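Local atomic coordinates of transcriptional regulator (LacI family) (Clostridium acetobutylicum ATCC 824, PDB entry 3G85), a protein that probably regulates transcription by binding operator DNA, as do other LacI-family repressors whose effector-binding core resembles periplasmic binding proteins. Residues A[131-136]-A[166-171]; A[226-231]-A[275-280]. All blocks are in the same frame, centred on the assembly; numbering follows the deposited sequence.

Interaction 1: A[131-136]-A[166-171]; sequences AAILTE and IAAENS
Ile-133 and Leu-134 pair in parallel with Ile-166 and Ala-167 of edge strand 165-167 through a ladder of backbone hydrogen bonds that continues to Ala-168. The two strands belong to a beta-alpha-beta unit whose helix, 140-155, makes the crossover within the periplasmic-binding-protein-like fold. Ile-166 N gives a nearly straight bond to Ala-132 O (2.8 Å), and Leu-134 N donates to Ile-166 O at 2.9 Å. At the third rung Ala-168 N sits above the carbonyl plane of Leu-134, and its bond to Leu-134 O is more bent (144°) than the other two. Side chains of Ile-133 and Ile-166 fall on the same face of the sheet, where helix 172-182 packs over them. The methyl CG2 of Ile-133 lies anti to its backbone N and meets the CB of Ala-168 at 3.6 Å, while Ile-133 CG1 faces the CB of Ile-166 more loosely.

Past the last of these bonds the two segments stay side by side. The side chains of Thr-135 and Asn-170 cross obliquely: OG1 of Thr-135 approaches Asn-170 CB to 3.3 Å, and CG2 of Thr-135 lies beside the CB and amide carbon CG of Asn-170. The amide oxygen OD1 of Asn-170 is bound by Ser-196, just before helix 197-209. One water ties the loops together: it accepts from Glu-136 N, hydrogen-bonds Thr-135 OG1, and donates to Ala-168 O at 2.8 Å.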
loop_
_atom_site.group_PDB
_atom_site.type_symbol
_atom_site.label_atom_id
_atom_site.label_comp_id
_atom_site.label_asym_id
_atom_site.label_seq_id
_atom_site.Cartn_x
_atom_site.Cartn_y
_atom_site.Cartn_z
ATOM N N ALA A 131 14.443 -4.663 13.744
ATOM C CA ALA A 131 13.730 -5.843 13.287
ATOM C C ALA A 131 12.626 -5.396 12.307
ATOM O O ALA A 131 12.323 -4.201 12.225
ATOM C CB ALA A 131 13.114 -6.597 14.455
ATOM N N ALA A 132 12.088 -6.351 11.552
ATOM C CA ALA A 132 11.025 -6.063 10.581
ATOM C C ALA A 132 10.003 -7.184 10.619
ATOM O O ALA A 132 10.358 -8.375 10.597
ATOM C CB ALA A 132 11.603 -5.895 9.164
ATOM N N ILE A 133 8.736 -6.815 10.745
ATOM C CA ILE A 133 7.665 -7.776 10.653
ATOM C C ILE A 133 6.959 -7.495 9.343
ATOM O O ILE A 133 6.422 -6.386 9.141
ATOM C CB ILE A 133 6.699 -7.647 11.830
ATOM C CG1 ILE A 133 7.431 -7.969 13.161
ATOM C CG2 ILE A 133 5.496 -8.559 11.641
ATOM C CD1 ILE A 133 6.552 -7.701 14.373
ATOM N N LEU A 134 6.978 -8.498 8.469
ATOM C CA LEU A 134 6.553 -8.353 7.090
ATOM C C LEU A 134 5.505 -9.349 6.708
ATOM O O LEU A 134 5.727 -10.576 6.766
ATOM C CB LEU A 134 7.751 -8.532 6.154
ATOM C CG LEU A 134 8.949 -7.598 6.392
ATOM C CD1 LEU A 134 10.133 -8.030 5.501
ATOM C CD2 LEU A 134 8.631 -6.108 6.176
ATOM N N THR A 135 4.376 -8.829 6.258
ATOM C CA THR A 135 3.430 -9.636 5.536
ATOM C C THR A 135 3.912 -9.858 4.079
ATOM O O THR A 135 4.604 -9.004 3.499
ATOM C CB THR A 135 2.053 -9.009 5.599
ATOM O OG1 THR A 135 1.093 -9.938 5.076
ATOM C CG2 THR A 135 2.007 -7.649 4.818
ATOM N N GLU A 136 3.588 -11.016 3.505
ATOM C CA GLU A 136 4.128 -11.381 2.177
ATOM C C GLU A 136 3.779 -10.341 1.097
ATOM O O GLU A 136 2.675 -9.785 1.090
ATOM C CB GLU A 136 3.624 -12.770 1.754
ATOM C CG GLU A 136 2.124 -12.786 1.422
ATOM C CD GLU A 136 1.641 -14.143 0.902
ATOM O OE1 GLU A 136 2.419 -14.838 0.183
ATOM O OE2 GLU A 136 0.482 -14.490 1.218
ATOM N N ILE A 166 10.520 -11.213 10.447
ATOM C CA ILE A 166 9.522 -12.178 10.895
ATOM C C ILE A 166 8.317 -12.064 9.968
ATOM O O ILE A 166 7.761 -10.956 9.816
ATOM C CB ILE A 166 9.087 -11.867 12.360
ATOM C CG1 ILE A 166 10.303 -11.900 13.299
ATOM C CG2 ILE A 166 7.994 -12.793 12.839
ATOM C CD1 ILE A 166 10.031 -11.384 14.705
ATOM N N ALA A 167 7.939 -13.179 9.343
ATOM C CA ALA A 167 6.748 -13.223 8.501
ATOM C C ALA A 167 5.515 -13.045 9.382
ATOM O O ALA A 167 5.500 -13.499 10.547
ATOM C CB ALA A 167 6.663 -14.537 7.715
ATOM N N ALA A 168 4.488 -12.393 8.836
ATOM C CA ALA A 168 3.204 -12.257 9.534
ATOM C C ALA A 168 2.035 -12.211 8.567
ATOM O O ALA A 168 2.174 -11.766 7.413
ATOM C CB ALA A 168 3.206 -10.978 10.388
ATOM N N GLU A 169 0.865 -12.639 9.035
ATOM C CA GLU A 169 -0.369 -12.364 8.294
ATOM C C GLU A 169 -0.756 -10.906 8.417
ATOM O O GLU A 169 -0.519 -10.277 9.462
ATOM C CB GLU A 169 -1.520 -13.201 8.818
ATOM C CG GLU A 169 -1.699 -14.498 8.087
ATOM C CD GLU A 169 -2.476 -15.500 8.920
ATOM O OE1 GLU A 169 -3.107 -15.091 9.948
ATOM O OE2 GLU A 169 -2.446 -16.703 8.546
ATOM N N ASN A 170 -1.342 -10.362 7.337
ATOM C CA ASN A 170 -1.682 -8.955 7.313
ATOM C C ASN A 170 -3.013 -8.705 8.017
ATOM O O ASN A 170 -4.053 -8.508 7.355
ATOM C CB ASN A 170 -1.721 -8.386 5.904
ATOM C CG ASN A 170 -1.785 -6.866 5.894
ATOM O OD1 ASN A 170 -1.822 -6.206 6.948
ATOM N ND2 ASN A 170 -1.806 -6.301 4.702
ATOM N N SER A 171 -2.976 -8.703 9.344
ATOM C CA SER A 171 -4.182 -8.418 10.147
ATOM C C SER A 171 -3.696 -8.018 11.522
ATOM O O SER A 171 -2.487 -8.193 11.832
ATOM C CB SER A 171 -5.094 -9.646 10.238
ATOM O OG SER A 171 -4.463 -10.699 10.956
HETATM O O HOH W 1 1.782 -12.771 4.868
#

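Interaction 2: A[226-231]-A[275-280]; sequences NDREYT and PLILRN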
loop_
_atom_site.group_PDB
_atom_site.type_symbol
_atom_site.label_atom_id
_atom_site.label_comp_id
_atom_site.label_asym_id
_atom_site.label_seq_id
_atom_site.Cartn_x
_atom_site.Cartn_y
_atom_site.Cartn_z
ATOM N N ASN A 226 -4.260 1.157 5.824
ATOM C CA ASN A 226 -5.647 1.397 6.217
ATOM C C ASN A 226 -5.833 2.841 6.681
ATOM O O ASN A 226 -4.881 3.630 6.738
ATOM C CB ASN A 226 -6.118 0.408 7.309
ATOM C CG ASN A 226 -6.185 -1.045 6.803
ATOM O OD1 ASN A 226 -6.652 -1.319 5.712
ATOM N ND2 ASN A 226 -5.694 -1.970 7.608
ATOM N N ASP A 227 -7.070 3.188 6.996
ATOM C CA ASP A 227 -7.440 4.519 7.478
ATOM C C ASP A 227 -6.435 5.119 8.496
ATOM O O ASP A 227 -6.173 4.529 9.528
ATOM C CB ASP A 227 -8.850 4.378 8.074
ATOM C CG ASP A 227 -9.541 5.689 8.314
ATOM O OD1 ASP A 227 -8.909 6.643 8.848
ATOM O OD2 ASP A 227 -10.773 5.725 8.028
ATOM N N ARG A 228 -5.857 6.276 8.168
ATOM C CA ARG A 228 -4.876 6.981 9.011
ATOM C C ARG A 228 -5.318 7.196 10.481
ATOM O O ARG A 228 -4.469 7.309 11.388
ATOM C CB ARG A 228 -4.581 8.363 8.413
ATOM C CG ARG A 228 -3.826 8.362 7.070
ATOM C CD ARG A 228 -3.535 9.844 6.674
ATOM N NE ARG A 228 -2.636 9.895 5.522
ATOM C CZ ARG A 228 -2.590 10.880 4.609
ATOM N NH1 ARG A 228 -3.419 11.924 4.710
ATOM N NH2 ARG A 228 -1.717 10.813 3.597
ATOM N N GLU A 229 -6.623 7.275 10.731
ATOM C CA GLU A 229 -7.064 7.558 12.093
ATOM C C GLU A 229 -6.759 6.441 13.115
ATOM O O GLU A 229 -6.652 6.712 14.325
ATOM C CB GLU A 229 -8.557 7.951 12.138
ATOM C CG GLU A 229 -8.746 9.412 11.732
ATOM C CD GLU A 229 -10.128 9.968 12.008
ATOM O OE1 GLU A 229 -10.891 9.398 12.822
ATOM O OE2 GLU A 229 -10.442 10.999 11.379
ATOM N N TYR A 230 -6.675 5.193 12.652
ATOM C CA TYR A 230 -6.396 4.093 13.583
ATOM C C TYR A 230 -5.020 4.253 14.227
ATOM O O TYR A 230 -4.832 3.987 15.413
ATOM C CB TYR A 230 -6.542 2.726 12.917
ATOM C CG TYR A 230 -7.969 2.343 12.631
ATOM C CD1 TYR A 230 -8.826 1.931 13.660
ATOM C CD2 TYR A 230 -8.465 2.376 11.334
ATOM C CE1 TYR A 230 -10.158 1.578 13.398
ATOM C CE2 TYR A 230 -9.806 2.018 11.057
ATOM C CZ TYR A 230 -10.629 1.620 12.091
ATOM O OH TYR A 230 -11.932 1.277 11.831
ATOM N N THR A 231 -4.051 4.696 13.440
ATOM C CA THR A 231 -2.704 4.896 13.977
ATOM C C THR A 231 -2.532 6.312 14.569
ATOM O O THR A 231 -1.620 6.536 15.374
ATOM C CB THR A 231 -1.632 4.652 12.898
ATOM O OG1 THR A 231 -1.971 5.397 11.715
ATOM C CG2 THR A 231 -1.548 3.140 12.551
ATOM N N PRO A 275 3.887 10.198 2.373
ATOM C CA PRO A 275 4.466 11.058 3.434
ATOM C C PRO A 275 4.807 10.321 4.717
ATOM O O PRO A 275 4.041 9.436 5.157
ATOM C CB PRO A 275 3.342 12.039 3.764
ATOM C CG PRO A 275 2.097 11.265 3.470
ATOM C CD PRO A 275 2.449 10.446 2.208
ATOM N N LEU A 276 5.922 10.701 5.337
ATOM C CA LEU A 276 6.164 10.291 6.711
ATOM C C LEU A 276 5.327 11.151 7.641
ATOM O O LEU A 276 5.424 12.411 7.647
ATOM C CB LEU A 276 7.657 10.358 7.063
ATOM C CG LEU A 276 8.070 10.176 8.535
ATOM C CD1 LEU A 276 7.964 8.725 8.963
ATOM C CD2 LEU A 276 9.506 10.653 8.686
ATOM N N ILE A 277 4.474 10.496 8.415
ATOM C CA ILE A 277 3.571 11.211 9.308
ATOM C C ILE A 277 3.997 10.894 10.725
ATOM O O ILE A 277 3.758 9.818 11.219
ATOM C CB ILE A 277 2.110 10.854 9.064
ATOM C CG1 ILE A 277 1.748 11.077 7.581
ATOM C CG2 ILE A 277 1.173 11.653 10.020
ATOM C CD1 ILE A 277 0.293 10.788 7.215
ATOM N N LEU A 278 4.672 11.848 11.366
ATOM C CA LEU A 278 5.171 11.644 12.731
ATOM C C LEU A 278 4.041 11.680 13.748
ATOM O O LEU A 278 3.227 12.614 13.780
ATOM C CB LEU A 278 6.212 12.723 13.091
ATOM C CG LEU A 278 7.461 12.863 12.219
ATOM C CD1 LEU A 278 8.365 14.013 12.717
ATOM C CD2 LEU A 278 8.231 11.566 12.173
ATOM N N ARG A 279 3.968 10.634 14.550
ATOM C CA ARG A 279 3.007 10.558 15.634
ATOM C C ARG A 279 3.789 10.601 16.930
ATOM O O ARG A 279 4.905 10.102 16.994
ATOM C CB ARG A 279 2.155 9.283 15.531
ATOM C CG ARG A 279 0.831 9.488 14.814
ATOM C CD ARG A 279 1.044 9.763 13.349
ATOM N NE ARG A 279 -0.228 9.892 12.602
ATOM C CZ ARG A 279 -0.883 8.852 12.083
ATOM N NH1 ARG A 279 -0.396 7.623 12.222
ATOM N NH2 ARG A 279 -2.004 9.041 11.382
ATOM N N ASN A 280 3.213 11.259 17.929
ATOM C CA ASN A 280 3.820 11.497 19.265
ATOM C C ASN A 280 3.836 12.953 19.667
ATOM O O ASN A 280 4.037 13.840 18.836
ATOM C CB ASN A 280 5.227 10.936 19.448
ATOM C CG ASN A 280 5.431 10.349 20.846
ATOM O OD1 ASN A 280 4.447 10.110 21.579
ATOM N ND2 ASN A 280 6.692 10.106 21.224
#
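Arg-279 and Thr-231 meet with their side chains at about a right angle, the guanidinium presenting its edge to the threonine hydroxyl. NH1 of Arg-279 donates to Thr-231 OG1 at 2.8 Å, with the oxygen only 13° out of the guanidinium plane. The second terminal nitrogen, NH2, makes a weak, bent bond to Arg-228 O (3.0 Å), a carbonyl of the first turn of the short helix 228-232. The Arg-279 side chain is bent at chi2 (69°, which turns CD aside), and its NH1 also binds Val-238 O.

Arg-228 runs extended from CG to NE and crosses both Ile-277 and Pro-275 at about a right angle. The CD1 methyl of Ile-277 lies over one face of the Arg-228 guanidinium, 3.5 Å from NE, and Pro-275 CG approaches NH2 obliquely at 3.8 Å. Asp-242 forms a salt bridge with NE of Arg-228; this negative partner may ease the presence of Arg-279, whose NH2 lies 6.0 Å from Arg-228 NE. At the helix start Asp-227 is the N-cap, accepting from Glu-229 N through OD1. The contact thus lays helix 228-232 against the C-terminal segment, whose strand 276-277 runs antiparallel to 239-242 at the sheet edge.

In the fold
Interactions 1 and 2 involve opposite margins of one mixed sheet: strand 165-167 is outermost at one side and strand 276-277 at the other, with 131-134, 191-194, 219-224 and 239-242 between. Their centres lie 19 Å apart, and although the nearest atoms come within about 6 Å the two do not touch. Helix 197-209 and the loop leading into it link them: Asn-170 of interaction 1 is bonded to Ser-196 and touches Ser-198, while in 226-231 Asn-226 N is bonded to Asp-197. Asp-227 also forms a salt bridge to Arg-32, on helix 27-40 beside the other sheet. In LacI relatives effectors bind in the cleft between the two lobes.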